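Local coordinates for putative immunoglobulin A1 protease (Bacteroides ovatus, PDB 3N6Z), which is probably a hydrolase, tentatively identified as a protease of immunoglobulin A1, and is built as a parallel beta-helix, at residues A[63-66]-A[72-75]; A[232-237]-A[251-256]; A[255-258]-A[262-265]. All coordinates share one frame; numbering follows the deposited sequence.

Interaction 1: residues A[63-66]-A[72-75]; sequences SVLK and YFQL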
loop_
_atom_site.group_PDB
_atom_site.type_symbol
_atom_site.label_atom_id
_atom_site.label_comp_id
_atom_site.label_asym_id
_atom_site.label_seq_id
_atom_site.Cartn_x
_atom_site.Cartn_y
_atom_site.Cartn_z
ATOM N N SER A 63 -2.084 -10.143 20.250
ATOM C CA SER A 63 -1.792 -10.733 21.566
ATOM C C SER A 63 -0.426 -11.416 21.612
ATOM O O SER A 63 0.058 -11.710 22.678
ATOM C CB SER A 63 -2.893 -11.736 21.920
ATOM O OG SER A 63 -4.202 -11.153 21.749
ATOM N N VAL A 64 0.156 -11.710 20.443
ATOM C CA VAL A 64 1.406 -12.494 20.389
ATOM C C VAL A 64 2.582 -11.733 19.768
ATOM O O VAL A 64 3.680 -12.278 19.583
ATOM C CB VAL A 64 1.180 -13.861 19.669
ATOM C CG1 VAL A 64 0.240 -14.752 20.468
ATOM C CG2 VAL A 64 0.761 -13.653 18.206
ATOM N N LEU A 65 2.391 -10.442 19.483
ATOM C CA LEU A 65 3.488 -9.559 19.063
ATOM C C LEU A 65 4.528 -9.434 20.198
ATOM O O LEU A 65 4.181 -9.549 21.388
ATOM C CB LEU A 65 2.967 -8.209 18.657
ATOM C CG LEU A 65 2.022 -8.197 17.436
ATOM C CD1 LEU A 65 1.462 -6.790 17.220
ATOM C CD2 LEU A 65 2.721 -8.757 16.139
ATOM N N LYS A 66 5.780 -9.224 19.840
ATOM C CA LYS A 66 6.897 -9.140 20.800
ATOM C C LYS A 66 7.751 -7.919 20.486
ATOM O O LYS A 66 8.226 -7.732 19.363
ATOM C CB LYS A 66 7.738 -10.407 20.755
ATOM C CG LYS A 66 7.011 -11.661 21.212
ATOM C CD LYS A 66 7.803 -12.947 21.029
ATOM C CE LYS A 66 8.949 -13.053 21.984
ATOM N NZ LYS A 66 9.640 -14.399 21.806
ATOM N N TYR A 72 6.392 -14.012 13.235
ATOM C CA TYR A 72 6.040 -14.567 11.926
ATOM C C TYR A 72 4.615 -15.129 11.951
ATOM O O TYR A 72 4.260 -15.923 12.843
ATOM C CB TYR A 72 6.987 -15.701 11.515
ATOM C CG TYR A 72 8.407 -15.263 11.215
ATOM C CD1 TYR A 72 9.257 -14.796 12.223
ATOM C CD2 TYR A 72 8.886 -15.302 9.924
ATOM C CE1 TYR A 72 10.559 -14.415 11.937
ATOM C CE2 TYR A 72 10.179 -14.924 9.637
ATOM C CZ TYR A 72 11.001 -14.453 10.622
ATOM O OH TYR A 72 12.319 -14.090 10.305
ATOM N N PHE A 73 3.865 -14.777 10.920
ATOM C CA PHE A 73 2.487 -15.183 10.718
ATOM C C PHE A 73 2.313 -15.659 9.284
ATOM O O PHE A 73 2.925 -15.120 8.341
ATOM C CB PHE A 73 1.517 -14.027 10.939
ATOM C CG PHE A 73 1.579 -13.395 12.296
ATOM C CD1 PHE A 73 2.431 -12.331 12.552
ATOM C CD2 PHE A 73 0.781 -13.865 13.335
ATOM C CE1 PHE A 73 2.460 -11.717 13.771
ATOM C CE2 PHE A 73 0.818 -13.248 14.573
ATOM C CZ PHE A 73 1.658 -12.183 14.792
ATOM N N GLN A 74 1.372 -16.580 9.099
ATOM C CA GLN A 74 1.015 -17.085 7.770
ATOM C C GLN A 74 -0.483 -17.362 7.706
ATOM O O GLN A 74 -1.054 -17.875 8.665
ATOM C CB GLN A 74 1.818 -18.341 7.465
ATOM C CG GLN A 74 1.719 -18.802 6.022
ATOM C CD GLN A 74 2.785 -19.829 5.672
ATOM O OE1 GLN A 74 3.988 -19.676 6.030
ATOM N NE2 GLN A 74 2.380 -20.862 4.963
ATOM N N LEU A 75 -1.099 -17.018 6.585
ATOM C CA LEU A 75 -2.484 -17.445 6.348
ATOM C C LEU A 75 -2.505 -18.848 5.777
ATOM O O LEU A 75 -1.749 -19.141 4.835
ATOM C CB LEU A 75 -3.212 -16.526 5.367
ATOM C CG LEU A 75 -3.331 -15.042 5.774
ATOM C CD1 LEU A 75 -4.135 -14.284 4.706
ATOM C CD2 LEU A 75 -4.020 -14.929 7.153
#
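Phe73 reaches from the strand 71-75 to Val64 and Leu65, which end the short helix 61-64 and begin the loop after it, near the N-terminal end of a parallel beta-helix. From Phe73 CB, which points toward 63-66, chi1 of -58° sets CG anti to the carbonyl carbon, and the ring extends toward the helix end. The CD atoms are only the shoulders; the contact is made by the far rim. CE2 meets Val64 CG2 at 3.7 Å, and CE1 meets Leu65 CD2 at 3.8 Å. Both methyls sit near the ring plane, at its edge. The Phe73 side chain also touches Ile52 and Phe102 on the two flanking strands. Backbone bonds to Asp101 and Asp103 hold the residue on its rung. Nothing polar bridges the two segments; the join is purely apolar. With an alanine here the two methyls would probably lose their shared partner, and a gap would open between strand and helix end. The Leu65 and Phe73 side chains cross at about a right angle. At the very tip, Phe73 CZ lies 3.8 Å from Val64 CG2 and 3.8 Å from Leu65 CD2.

Interaction 2: residues A[232-237]-A[251-256]; sequences GFIENC and GGILGQ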
loop_
_atom_site.group_PDB
_atom_site.type_symbol
_atom_site.label_atom_id
_atom_site.label_comp_id
_atom_site.label_asym_id
_atom_site.label_seq_id
_atom_site.Cartn_x
_atom_site.Cartn_y
_atom_site.Cartn_z
ATOM N N GLY A 232 14.800 3.889 -1.426
ATOM C CA GLY A 232 13.512 3.192 -1.479
ATOM C C GLY A 232 12.867 3.340 -2.813
ATOM O O GLY A 232 13.166 4.271 -3.581
ATOM N N PHE A 233 11.961 2.427 -3.112
ATOM C CA PHE A 233 11.417 2.357 -4.472
ATOM C C PHE A 233 10.055 1.702 -4.548
ATOM O O PHE A 233 9.641 0.993 -3.625
ATOM C CB PHE A 233 12.429 1.675 -5.442
ATOM C CG PHE A 233 12.704 0.226 -5.140
ATOM C CD1 PHE A 233 11.911 -0.777 -5.695
ATOM C CD2 PHE A 233 13.766 -0.158 -4.319
ATOM C CE1 PHE A 233 12.176 -2.135 -5.429
ATOM C CE2 PHE A 233 14.001 -1.511 -4.033
ATOM C CZ PHE A 233 13.250 -2.477 -4.610
ATOM N N ILE A 234 9.428 1.915 -5.694
ATOM C CA ILE A 234 8.215 1.231 -6.110
ATOM C C ILE A 234 8.537 0.615 -7.479
ATOM O O ILE A 234 8.996 1.328 -8.388
ATOM C CB ILE A 234 7.000 2.173 -6.200
ATOM C CG1 ILE A 234 6.658 2.715 -4.794
ATOM C CG2 ILE A 234 5.793 1.480 -6.869
ATOM C CD1 ILE A 234 5.637 3.874 -4.771
ATOM N N GLU A 235 8.260 -0.680 -7.645
ATOM C CA GLU A 235 8.598 -1.430 -8.855
ATOM C C GLU A 235 7.460 -2.388 -9.211
ATOM O O GLU A 235 6.940 -3.041 -8.327
ATOM C CB GLU A 235 9.898 -2.194 -8.534
ATOM C CG GLU A 235 10.489 -3.049 -9.539
ATOM C CD GLU A 235 11.953 -3.275 -9.168
ATOM O OE1 GLU A 235 12.218 -4.116 -8.307
ATOM O OE2 GLU A 235 12.815 -2.529 -9.675
ATOM N N ASN A 236 7.135 -2.518 -10.488
ATOM C CA ASN A 236 6.156 -3.484 -10.949
ATOM C C ASN A 236 4.820 -3.323 -10.235
ATOM O O ASN A 236 4.215 -4.277 -9.761
ATOM C CB ASN A 236 6.688 -4.910 -10.863
ATOM C CG ASN A 236 8.104 -5.083 -11.464
ATOM O OD1 ASN A 236 8.904 -5.808 -10.921
ATOM N ND2 ASN A 236 8.389 -4.432 -12.561
ATOM N N CYS A 237 4.356 -2.084 -10.154
ATOM C CA CYS A 237 3.048 -1.800 -9.548
ATOM C C CYS A 237 2.148 -1.053 -10.496
ATOM O O CYS A 237 2.605 -0.271 -11.323
ATOM C CB CYS A 237 3.171 -0.973 -8.269
ATOM S SG CYS A 237 4.016 -1.823 -6.911
ATOM N N GLY A 251 -1.228 11.598 -7.446
ATOM C CA GLY A 251 -0.477 10.812 -8.409
ATOM C C GLY A 251 -1.104 9.454 -8.645
ATOM O O GLY A 251 -1.615 8.818 -7.711
ATOM N N GLY A 252 -0.986 8.942 -9.869
ATOM C CA GLY A 252 -1.482 7.601 -10.161
ATOM C C GLY A 252 -0.746 6.525 -9.383
ATOM O O GLY A 252 -1.340 5.491 -9.059
ATOM N N ILE A 253 0.525 6.763 -9.087
ATOM C CA ILE A 253 1.327 5.868 -8.271
ATOM C C ILE A 253 1.597 6.471 -6.881
ATOM O O ILE A 253 1.303 5.832 -5.853
ATOM C CB ILE A 253 2.641 5.436 -8.958
ATOM C CG1 ILE A 253 2.344 4.655 -10.244
ATOM C CG2 ILE A 253 3.505 4.588 -8.021
ATOM C CD1 ILE A 253 1.671 3.292 -10.063
ATOM N N LEU A 254 2.161 7.679 -6.865
ATOM C CA LEU A 254 2.659 8.312 -5.643
ATOM C C LEU A 254 2.147 9.744 -5.572
ATOM O O LEU A 254 2.308 10.500 -6.532
ATOM C CB LEU A 254 4.199 8.292 -5.602
ATOM C CG LEU A 254 4.880 9.032 -4.432
ATOM C CD1 LEU A 254 4.590 8.332 -3.078
ATOM C CD2 LEU A 254 6.372 9.220 -4.682
ATOM N N GLY A 255 1.606 10.160 -4.422
ATOM C CA GLY A 255 1.205 11.563 -4.247
ATOM C C GLY A 255 2.372 12.542 -4.207
ATOM O O GLY A 255 2.464 13.434 -5.059
ATOM N N GLN A 256 3.261 12.357 -3.243
ATOM C CA GLN A 256 4.317 13.309 -2.939
ATOM C C GLN A 256 5.632 12.669 -2.570
ATOM O O GLN A 256 5.667 11.734 -1.771
ATOM C CB GLN A 256 3.898 14.220 -1.774
ATOM C CG GLN A 256 5.026 15.056 -1.167
ATOM C CD GLN A 256 4.556 16.133 -0.222
ATOM O OE1 GLN A 256 3.608 16.870 -0.518
ATOM N NE2 GLN A 256 5.224 16.223 0.940
#
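Ile234 and Ile253 meet inside the parallel beta-helix, across the interior of the coil, joining the strand 233-235 to the turn just before the strand 254-257. The apolar contact comes first. Two branches of Ile234 close on a single methyl: its CD1 and its CG2 each lie 4.0 Å from Ile253 CG2. The two side chains run past each other in opposite directions, and Ile253 CG2, anti to its own backbone N, is the branch that faces both Ile234 methyls. On the neighbouring strand 263-266, Ile263 also touches Ile234, while Ile265 packs on Ile253, so the pair belongs to a buried aliphatic interior. No hydrogen bond links the two segments. Polar contacts lie elsewhere: in the conformers given, Lys202 NZ forms a salt bridge with Glu235 OE1 and a hydrogen bond with Asn236 OD1. Backbone shape matters too. Asn236 takes left-handed helical angles, phi 55° and psi 47°, and there the chain turns a corner from one face of the coil to the next. At Gly251 a side chain would run into Leu254 O. Past the Asn236 corner, the last touch is between a methyl and a main-chain oxygen: Ile253 CD1 lies 3.9 Å from Cys237 O.

Interaction 3: residues A[255-258]-A[262-265]; sequences GQID and DIAI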
loop_
_atom_site.group_PDB
_atom_site.type_symbol
_atom_site.label_atom_id
_atom_site.label_comp_id
_atom_site.label_asym_id
_atom_site.label_seq_id
_atom_site.Cartn_x
_atom_site.Cartn_y
_atom_site.Cartn_z
ATOM N N GLY A 255 1.606 10.160 -4.422
ATOM C CA GLY A 255 1.205 11.563 -4.247
ATOM C C GLY A 255 2.372 12.542 -4.207
ATOM O O GLY A 255 2.464 13.434 -5.059
ATOM N N GLN A 256 3.261 12.357 -3.243
ATOM C CA GLN A 256 4.317 13.309 -2.939
ATOM C C GLN A 256 5.632 12.669 -2.570
ATOM O O GLN A 256 5.667 11.734 -1.771
ATOM C CB GLN A 256 3.898 14.220 -1.774
ATOM C CG GLN A 256 5.026 15.056 -1.167
ATOM C CD GLN A 256 4.556 16.133 -0.222
ATOM O OE1 GLN A 256 3.608 16.870 -0.518
ATOM N NE2 GLN A 256 5.224 16.223 0.940
ATOM N N ILE A 257 6.716 13.228 -3.076
ATOM C CA ILE A 257 8.065 13.012 -2.533
ATOM C C ILE A 257 8.363 14.207 -1.628
ATOM O O ILE A 257 8.248 15.371 -2.046
ATOM C CB ILE A 257 9.162 12.936 -3.639
ATOM C CG1 ILE A 257 8.811 11.897 -4.711
ATOM C CG2 ILE A 257 10.522 12.616 -3.002
ATOM C CD1 ILE A 257 9.754 11.948 -5.951
ATOM N N ASP A 258 8.724 13.944 -0.370
ATOM C CA ASP A 258 9.113 15.057 0.515
ATOM C C ASP A 258 10.360 15.777 -0.015
ATOM O O ASP A 258 11.233 15.180 -0.633
ATOM C CB ASP A 258 9.421 14.539 1.917
ATOM C CG ASP A 258 8.204 14.430 2.797
ATOM O OD1 ASP A 258 7.063 14.397 2.272
ATOM O OD2 ASP A 258 8.393 14.388 4.057
ATOM N N ASP A 262 13.912 11.177 -1.840
ATOM C CA ASP A 262 13.918 10.663 -3.201
ATOM C C ASP A 262 13.110 9.367 -3.272
ATOM O O ASP A 262 12.605 8.844 -2.262
ATOM C CB ASP A 262 15.364 10.517 -3.752
ATOM C CG ASP A 262 16.151 9.366 -3.186
ATOM O OD1 ASP A 262 15.599 8.489 -2.490
ATOM O OD2 ASP A 262 17.382 9.354 -3.453
ATOM N N ILE A 263 12.982 8.867 -4.493
ATOM C CA ILE A 263 12.410 7.562 -4.790
ATOM C C ILE A 263 12.881 7.149 -6.162
ATOM O O ILE A 263 13.194 7.993 -6.995
ATOM C CB ILE A 263 10.817 7.603 -4.803
ATOM C CG1 ILE A 263 10.225 6.200 -4.573
ATOM C CG2 ILE A 263 10.229 8.313 -6.035
ATOM C CD1 ILE A 263 8.702 6.182 -4.322
ATOM N N ALA A 264 12.846 5.849 -6.415
ATOM C CA ALA A 264 12.855 5.304 -7.783
ATOM C C ALA A 264 11.491 4.650 -8.004
ATOM O O ALA A 264 11.002 3.932 -7.144
ATOM C CB ALA A 264 14.012 4.277 -7.994
ATOM N N ILE A 265 10.903 4.929 -9.152
ATOM C CA ILE A 265 9.689 4.234 -9.600
ATOM C C ILE A 265 10.038 3.662 -10.974
ATOM O O ILE A 265 10.370 4.398 -11.918
ATOM C CB ILE A 265 8.412 5.099 -9.670
ATOM C CG1 ILE A 265 8.150 5.802 -8.333
ATOM C CG2 ILE A 265 7.198 4.227 -10.082
ATOM C CD1 ILE A 265 6.930 6.674 -8.315
#
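Ile257 and Asp262 bring the two backbones to their closest, CA to CA 6.3 Å, with only three residues between the segments. No hydrogen bond joins them. Each strand pairs elsewhere instead: 254-257 with 224-227 and 287-289, and 263-266 with 233-235 and 294-296. Ile257 carries the contact with both its branches. Its CG1 arm, anti to the carbonyl carbon (chi1 -53°), runs out to CD1, which lies 3.7 Å from Ile263 CG2. The shorter branch, CG2, rests against main chain, 3.9 Å from Asp262 N and also 3.9 Å from Asp262 CA. Asp262 thus offers its backbone here, while its CB points away and its carboxylate takes Gly231 N on OD1. The residues flanking Ile257 are joined by a side-chain hydrogen bond: Gln256 NE2 donates to Asp258 OD1 at 2.9 Å. The acceptor lies near the amide plane of Gln256, whereas the donor approaches OD1 from above the carboxylate plane, 40° out of it. Asp258 OD2 holds a salt bridge to Arg226, so both oxygens of that carboxylate are engaged. Parallel strands stacked on successive turns, with Ile257 and Ile263 packed together in the buried interior, are consistent with the coil of a parallel beta-helix.

How the interactions relate
Interaction 1 lies toward the N-terminal end of the beta-helix, and interactions 2 and 3 lie on the other side of the chain's centre, their own centres about 28 and 31 Å from that of interaction 1. Strand 71-75 is nevertheless tied to strands 233-235 and 263-266 through a continuous series of parallel pairings, by way of 100-105, 125-131, 166-169 and 200-202. Interactions 2 and 3 are neighbours, with centres about 7 Å apart; they share Gly255 and Gln256, and adjacent rungs join them where Ile234 N probably bonds to Ala264 O at 2.9 Å. Along the chain the order is 1, 2, 3, so the contacts sample the start and a later part of one elongated stack.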